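Local structure of CurH (Lyngbya majuscula, 3KG7) at residues Gln28-Asn33 with Arg86-Met91; Glu104-Asp109 with Trp116-Ser121. The protein probably catalyses the removal of water from a beta-hydroxyacyl chain carried on acyl carrier protein, as the dehydratase domain of the CurH module of the curacin polyketide synthase. All blocks are in the same frame, centred on the assembly; numbering follows the deposited sequence.

Contact 1 (Gln28-Asn33 with Arg86-Met91); sequences QDINLN and RETQLM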
loop_
_atom_site.group_PDB
_atom_site.type_symbol
_atom_site.label_atom_id
_atom_site.label_comp_id
_atom_site.label_asym_id
_atom_site.label_seq_id
_atom_site.Cartn_x
_atom_site.Cartn_y
_atom_site.Cartn_z
ATOM N N GLN C 28 6.152 7.979 -0.931
ATOM C CA GLN C 28 7.296 8.677 -0.344
ATOM C C GLN C 28 6.868 10.030 0.177
ATOM O O GLN C 28 5.802 10.530 -0.177
ATOM C CB GLN C 28 8.392 8.894 -1.388
ATOM C CG GLN C 28 8.032 9.936 -2.438
ATOM C CD GLN C 28 8.957 9.908 -3.626
ATOM O OE1 GLN C 28 10.177 9.890 -3.469
ATOM N NE2 GLN C 28 8.385 9.905 -4.830
ATOM N N ASP C 29 7.722 10.628 0.997
ATOM C CA ASP C 29 7.514 11.993 1.441
ATOM C C ASP C 29 8.389 12.923 0.621
ATOM O O ASP C 29 9.618 12.813 0.645
ATOM C CB ASP C 29 7.789 12.117 2.943
ATOM C CG ASP C 29 6.688 11.486 3.785
ATOM O OD1 ASP C 29 6.355 12.041 4.850
ATOM O OD2 ASP C 29 6.134 10.440 3.377
ATOM N N ILE C 30 7.755 13.827 -0.117
ATOM C CA ILE C 30 8.491 14.734 -0.972
ATOM C C ILE C 30 8.711 16.060 -0.273
ATOM O O ILE C 30 7.767 16.689 0.192
ATOM C CB ILE C 30 7.805 14.934 -2.329
ATOM C CG1 ILE C 30 7.627 13.575 -3.022
ATOM C CG2 ILE C 30 8.610 15.926 -3.188
ATOM C CD1 ILE C 30 7.124 13.635 -4.471
ATOM N N ASN C 31 9.979 16.456 -0.187
ATOM C CA ASN C 31 10.382 17.770 0.305
ATOM C C ASN C 31 11.748 18.143 -0.266
ATOM O O ASN C 31 12.319 17.387 -1.056
ATOM C CB ASN C 31 10.404 17.789 1.831
ATOM C CG ASN C 31 11.104 16.588 2.411
ATOM O OD1 ASN C 31 12.193 16.206 1.964
ATOM N ND2 ASN C 31 10.481 15.971 3.408
ATOM N N LEU C 32 12.271 19.299 0.134
ATOM C CA LEU C 32 13.556 19.768 -0.384
ATOM C C LEU C 32 14.747 18.965 0.135
ATOM O O LEU C 32 15.808 18.963 -0.475
ATOM C CB LEU C 32 13.735 21.270 -0.138
ATOM C CG LEU C 32 12.812 22.191 -0.955
ATOM C CD1 LEU C 32 13.231 23.643 -0.796
ATOM C CD2 LEU C 32 12.764 21.807 -2.438
ATOM N N ASN C 33 14.560 18.277 1.253
ATOM C CA ASN C 33 15.560 17.345 1.761
ATOM C C ASN C 33 15.708 16.113 0.876
ATOM O O ASN C 33 16.814 15.769 0.459
ATOM C CB ASN C 33 15.224 16.908 3.191
ATOM C CG ASN C 33 16.142 17.511 4.212
ATOM O OD1 ASN C 33 16.871 18.461 3.937
ATOM N ND2 ASN C 33 16.121 16.953 5.410
ATOM N N ARG C 86 5.205 16.894 1.482
ATOM C CA ARG C 86 3.995 16.357 0.886
ATOM C C ARG C 86 4.086 14.847 0.760
ATOM O O ARG C 86 4.977 14.316 0.102
ATOM C CB ARG C 86 3.720 17.014 -0.473
ATOM C CG ARG C 86 3.383 18.480 -0.342
ATOM C CD ARG C 86 2.382 18.905 -1.370
ATOM N NE ARG C 86 1.221 19.511 -0.734
ATOM C CZ ARG C 86 0.012 18.972 -0.714
ATOM N NH1 ARG C 86 -0.231 17.816 -1.316
ATOM N NH2 ARG C 86 -0.964 19.602 -0.097
ATOM N N GLU C 87 3.162 14.171 1.431
ATOM C CA GLU C 87 3.000 12.726 1.372
ATOM C C GLU C 87 2.475 12.363 -0.021
ATOM O O GLU C 87 1.348 12.704 -0.365
ATOM C CB GLU C 87 1.987 12.342 2.444
ATOM C CG GLU C 87 1.806 10.868 2.716
ATOM C CD GLU C 87 0.875 10.619 3.901
ATOM O OE1 GLU C 87 0.939 11.396 4.882
ATOM O OE2 GLU C 87 0.088 9.650 3.850
ATOM N N THR C 88 3.293 11.684 -0.819
ATOM C CA THR C 88 2.981 11.468 -2.227
ATOM C C THR C 88 2.760 9.988 -2.548
ATOM O O THR C 88 3.430 9.128 -1.993
ATOM C CB THR C 88 4.105 12.055 -3.096
ATOM O OG1 THR C 88 4.460 13.351 -2.589
ATOM C CG2 THR C 88 3.668 12.188 -4.541
ATOM N N GLN C 89 1.810 9.702 -3.433
ATOM C CA GLN C 89 1.486 8.327 -3.799
ATOM C C GLN C 89 1.255 8.214 -5.293
ATOM O O GLN C 89 0.404 8.915 -5.846
ATOM C CB GLN C 89 0.245 7.840 -3.049
ATOM C CG GLN C 89 0.484 7.555 -1.575
ATOM C CD GLN C 89 -0.639 6.776 -0.921
ATOM O OE1 GLN C 89 -1.603 6.387 -1.574
ATOM N NE2 GLN C 89 -0.521 6.547 0.381
ATOM N N LEU C 90 2.035 7.351 -5.945
ATOM C CA LEU C 90 1.808 7.009 -7.344
ATOM C C LEU C 90 1.157 5.636 -7.359
ATOM O O LEU C 90 1.731 4.666 -6.852
ATOM C CB LEU C 90 3.121 6.998 -8.124
ATOM C CG LEU C 90 3.044 6.728 -9.630
ATOM C CD1 LEU C 90 4.217 7.373 -10.361
ATOM C CD2 LEU C 90 2.983 5.229 -9.933
HETATM N N MSE C 91 -0.044 5.561 -7.922
HETATM C CA MSE C 91 -0.816 4.332 -7.929
HETATM C C MSE C 91 -0.826 3.720 -9.335
HETATM O O MSE C 91 -1.295 4.336 -10.300
HETATM C CB MSE C 91 -2.225 4.622 -7.399
HETATM C CG MSE C 91 -3.222 3.462 -7.442
HETATM SE SE MSE C 91 -2.926 2.048 -6.109
HETATM C CE MSE C 91 -4.768 1.916 -5.449
#
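Ile30 and Thr88 meet on the face, shared with Gln28 and Arg86, of strands 24-30 and 86-92, an antiparallel pair in the hotdog sheet. Ile30 has CG1 anti to the carbonyl carbon (chi1 -57°), and with chi2 extended the chain passes obliquely across the Thr88 hydroxyl: CG1 lies 3.2 Å from Thr88 OG1, while CD1 reaches Thr88 CG2 at 3.7 Å. Thr88 sets OG1 anti to its own carbonyl carbon (chi1 -44°), which turns the hydroxyl back along its strand to donate to Arg86 O, from well above that carbonyl's plane. The same oxygen accepts Ile30 N at 2.8 Å, so two donors grip it. Arg86 N returns a nearly straight bond to Ile30 O (2.9 Å), and Gln28 and Thr88 exchange the other pair, with Thr88 N 2.8 Å from Gln28 O and almost on its C=O axis. Bends at chi2 and chi3 lead the Arg86 guanidinium away from Ile30 to Ser107. Asp29 and Glu87 form a non-hydrogen-bonded pair on the reverse face; their carboxylates do not touch, and Glu87 forms a salt bridge with Arg108. Gln28 sends NE2 to Leu11 O and OE1 to His35, with Met57 of helix 52-62 against it. Reciprocal backbone bonds thus fix the register, while the Thr88 hydroxyl, satisfied by its own strand, can lie buried against the hydrocarbon of Ile30.

Contact 2 (Glu104-Asp109 with Trp116-Ser121); sequences EVFSRD and WQQHAS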
loop_
_atom_site.group_PDB
_atom_site.type_symbol
_atom_site.label_atom_id
_atom_site.label_comp_id
_atom_site.label_asym_id
_atom_site.label_seq_id
_atom_site.Cartn_x
_atom_site.Cartn_y
_atom_site.Cartn_z
ATOM N N GLU C 104 -2.103 6.988 -11.478
ATOM C CA GLU C 104 -2.506 8.279 -10.925
ATOM C C GLU C 104 -1.592 8.695 -9.780
ATOM O O GLU C 104 -1.128 7.849 -9.019
ATOM C CB GLU C 104 -3.988 8.282 -10.535
ATOM C CG GLU C 104 -4.415 7.106 -9.677
ATOM C CD GLU C 104 -5.928 6.954 -9.567
ATOM O OE1 GLU C 104 -6.667 7.485 -10.424
ATOM O OE2 GLU C 104 -6.378 6.283 -8.610
ATOM N N VAL C 105 -1.311 9.994 -9.698
ATOM C CA VAL C 105 -0.423 10.550 -8.678
ATOM C C VAL C 105 -1.193 11.509 -7.781
ATOM O O VAL C 105 -1.773 12.490 -8.255
ATOM C CB VAL C 105 0.784 11.288 -9.306
ATOM C CG1 VAL C 105 1.602 12.024 -8.230
ATOM C CG2 VAL C 105 1.666 10.316 -10.117
ATOM N N PHE C 106 -1.193 11.210 -6.485
ATOM C CA PHE C 106 -1.858 12.022 -5.468
ATOM C C PHE C 106 -0.842 12.489 -4.433
ATOM O O PHE C 106 0.172 11.819 -4.215
ATOM C CB PHE C 106 -2.920 11.188 -4.740
ATOM C CG PHE C 106 -4.154 10.903 -5.553
ATOM C CD1 PHE C 106 -5.338 11.589 -5.301
ATOM C CD2 PHE C 106 -4.145 9.931 -6.551
ATOM C CE1 PHE C 106 -6.497 11.325 -6.048
ATOM C CE2 PHE C 106 -5.297 9.664 -7.305
ATOM C CZ PHE C 106 -6.470 10.356 -7.052
ATOM N N SER C 107 -1.113 13.630 -3.800
ATOM C CA SER C 107 -0.388 14.021 -2.596
ATOM C C SER C 107 -1.287 14.771 -1.634
ATOM O O SER C 107 -2.324 15.294 -2.032
ATOM C CB SER C 107 0.865 14.836 -2.919
ATOM O OG SER C 107 0.542 16.120 -3.401
ATOM N N ARG C 108 -0.899 14.772 -0.359
ATOM C CA ARG C 108 -1.526 15.591 0.674
ATOM C C ARG C 108 -0.418 16.115 1.588
ATOM O O ARG C 108 0.671 15.534 1.644
ATOM C CB ARG C 108 -2.575 14.786 1.457
ATOM C CG ARG C 108 -2.011 13.847 2.525
ATOM C CD ARG C 108 -3.075 12.975 3.206
ATOM N NE ARG C 108 -2.457 11.831 3.887
ATOM C CZ ARG C 108 -3.107 10.907 4.601
ATOM N NH1 ARG C 108 -4.422 10.963 4.758
ATOM N NH2 ARG C 108 -2.432 9.918 5.167
ATOM N N ASP C 109 -0.685 17.215 2.292
ATOM C CA ASP C 109 0.305 17.775 3.205
ATOM C C ASP C 109 0.614 16.762 4.288
ATOM O O ASP C 109 -0.293 16.111 4.811
ATOM C CB ASP C 109 -0.175 19.087 3.826
ATOM C CG ASP C 109 0.934 19.810 4.593
ATOM O OD1 ASP C 109 1.474 20.810 4.068
ATOM O OD2 ASP C 109 1.283 19.366 5.711
ATOM N N TRP C 116 -6.615 14.719 -0.051
ATOM C CA TRP C 116 -5.727 14.313 -1.131
ATOM C C TRP C 116 -5.982 15.129 -2.396
ATOM O O TRP C 116 -7.130 15.337 -2.784
ATOM C CB TRP C 116 -5.907 12.828 -1.444
ATOM C CG TRP C 116 -5.403 11.851 -0.408
ATOM C CD1 TRP C 116 -6.160 11.151 0.488
ATOM C CD2 TRP C 116 -4.041 11.436 -0.191
ATOM N NE1 TRP C 116 -5.358 10.336 1.259
ATOM C CE2 TRP C 116 -4.055 10.491 0.864
ATOM C CE3 TRP C 116 -2.811 11.767 -0.784
ATOM C CZ2 TRP C 116 -2.888 9.869 1.332
ATOM C CZ3 TRP C 116 -1.650 11.153 -0.308
ATOM C CH2 TRP C 116 -1.700 10.217 0.737
ATOM N N GLN C 117 -4.899 15.575 -3.027
ATOM C CA GLN C 117 -4.948 16.353 -4.255
ATOM C C GLN C 117 -4.322 15.528 -5.354
ATOM O O GLN C 117 -3.258 14.953 -5.159
ATOM C CB GLN C 117 -4.151 17.648 -4.091
ATOM C CG GLN C 117 -4.621 18.568 -2.956
ATOM C CD GLN C 117 -3.844 19.883 -2.898
ATOM O OE1 GLN C 117 -3.501 20.473 -3.931
ATOM N NE2 GLN C 117 -3.572 20.349 -1.689
ATOM N N GLN C 118 -4.968 15.471 -6.513
ATOM C CA GLN C 118 -4.409 14.740 -7.639
ATOM C C GLN C 118 -3.541 15.654 -8.500
ATOM O O GLN C 118 -3.882 16.808 -8.737
ATOM C CB GLN C 118 -5.512 14.079 -8.465
ATOM C CG GLN C 118 -5.034 12.848 -9.248
ATOM C CD GLN C 118 -6.063 12.318 -10.231
ATOM O OE1 GLN C 118 -7.270 12.393 -9.986
ATOM N NE2 GLN C 118 -5.588 11.778 -11.355
ATOM N N HIS C 119 -2.417 15.130 -8.964
ATOM C CA HIS C 119 -1.499 15.909 -9.771
ATOM C C HIS C 119 -1.400 15.396 -11.206
ATOM O O HIS C 119 -1.155 16.178 -12.138
ATOM C CB HIS C 119 -0.134 15.961 -9.093
ATOM C CG HIS C 119 -0.192 16.488 -7.694
ATOM N ND1 HIS C 119 -0.472 17.808 -7.406
ATOM C CD2 HIS C 119 -0.025 15.869 -6.502
ATOM C CE1 HIS C 119 -0.472 17.979 -6.098
ATOM N NE2 HIS C 119 -0.200 16.819 -5.527
ATOM N N ALA C 120 -1.612 14.092 -11.381
ATOM C CA ALA C 120 -1.458 13.476 -12.691
ATOM C C ALA C 120 -2.267 12.190 -12.885
ATOM O O ALA C 120 -2.550 11.464 -11.927
ATOM C CB ALA C 120 0.018 13.218 -12.978
ATOM N N SER C 121 -2.636 11.935 -14.141
ATOM C CA SER C 121 -3.202 10.656 -14.555
ATOM C C SER C 121 -2.642 10.296 -15.922
ATOM O O SER C 121 -2.332 11.186 -16.718
ATOM C CB SER C 121 -4.725 10.737 -14.636
ATOM O OG SER C 121 -5.127 11.796 -15.487
#
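A classic beta bulge interrupts this hairpin: His119 and Ala120 both face Val105, which accepts His119 N at O (2.8 Å) and gives its own N-H to Ala120 O (2.9 Å). Gln118 folds over the bulge, its extended chain placing NE2 on Ala120 O as a second donor and CG in a CH-pi contact over one face of the Phe106 ring, 3.7 Å from the centroid. The amide and ring planes lie 25° apart. Beyond the bulge, Ser107 and Gln117 exchange backbone bonds, and Ser107 OG meets the ring edge of His119 in a hydrogen bond with NE2 whose donor could be either. Arg108 takes the crowded first torsion (chi1 79°), then stretches out across one face of Trp116: CD makes a CH-pi contact 3.6 Å from the centroid of the six-membered ring, and the guanidinium and indole planes are 14° apart, with Trp116 CZ2 against the guanidinium face. An alanine in place of Trp116 would probably leave the Arg108 chain less well held for its salt bridge to Glu17 of the second subunit. Strand 86-92 borders the 104-109 side, His119 and Ser121 bond to the backbone of Gln74 and Asn72, and Tyr54 of helix 52-62 packs on Val105, His119 and Ala120.

How the contacts relate
The two contacts follow in series along the chain, contact 1 closing before contact 2 opens, and their centres lie about 10 Å apart. Strands 24-30, 86-92, 101-109 and 117-124 are successive antiparallel neighbours, so each contact is one seam and the middle seam joins them: Met91 N lies 2.8 Å from Glu104 O and Gln89 N 2.8 Å from Phe106 O, both probable hydrogen bonds. Helix 52-62, which comes between the two segments of contact 1, packs on side chains from both contacts, as the central helix of a hotdog does. Consistent with the double hotdog fold, these strands would belong to its first half. Both contacts also touch the second subunit, so this sheet contributes to the dimer interface.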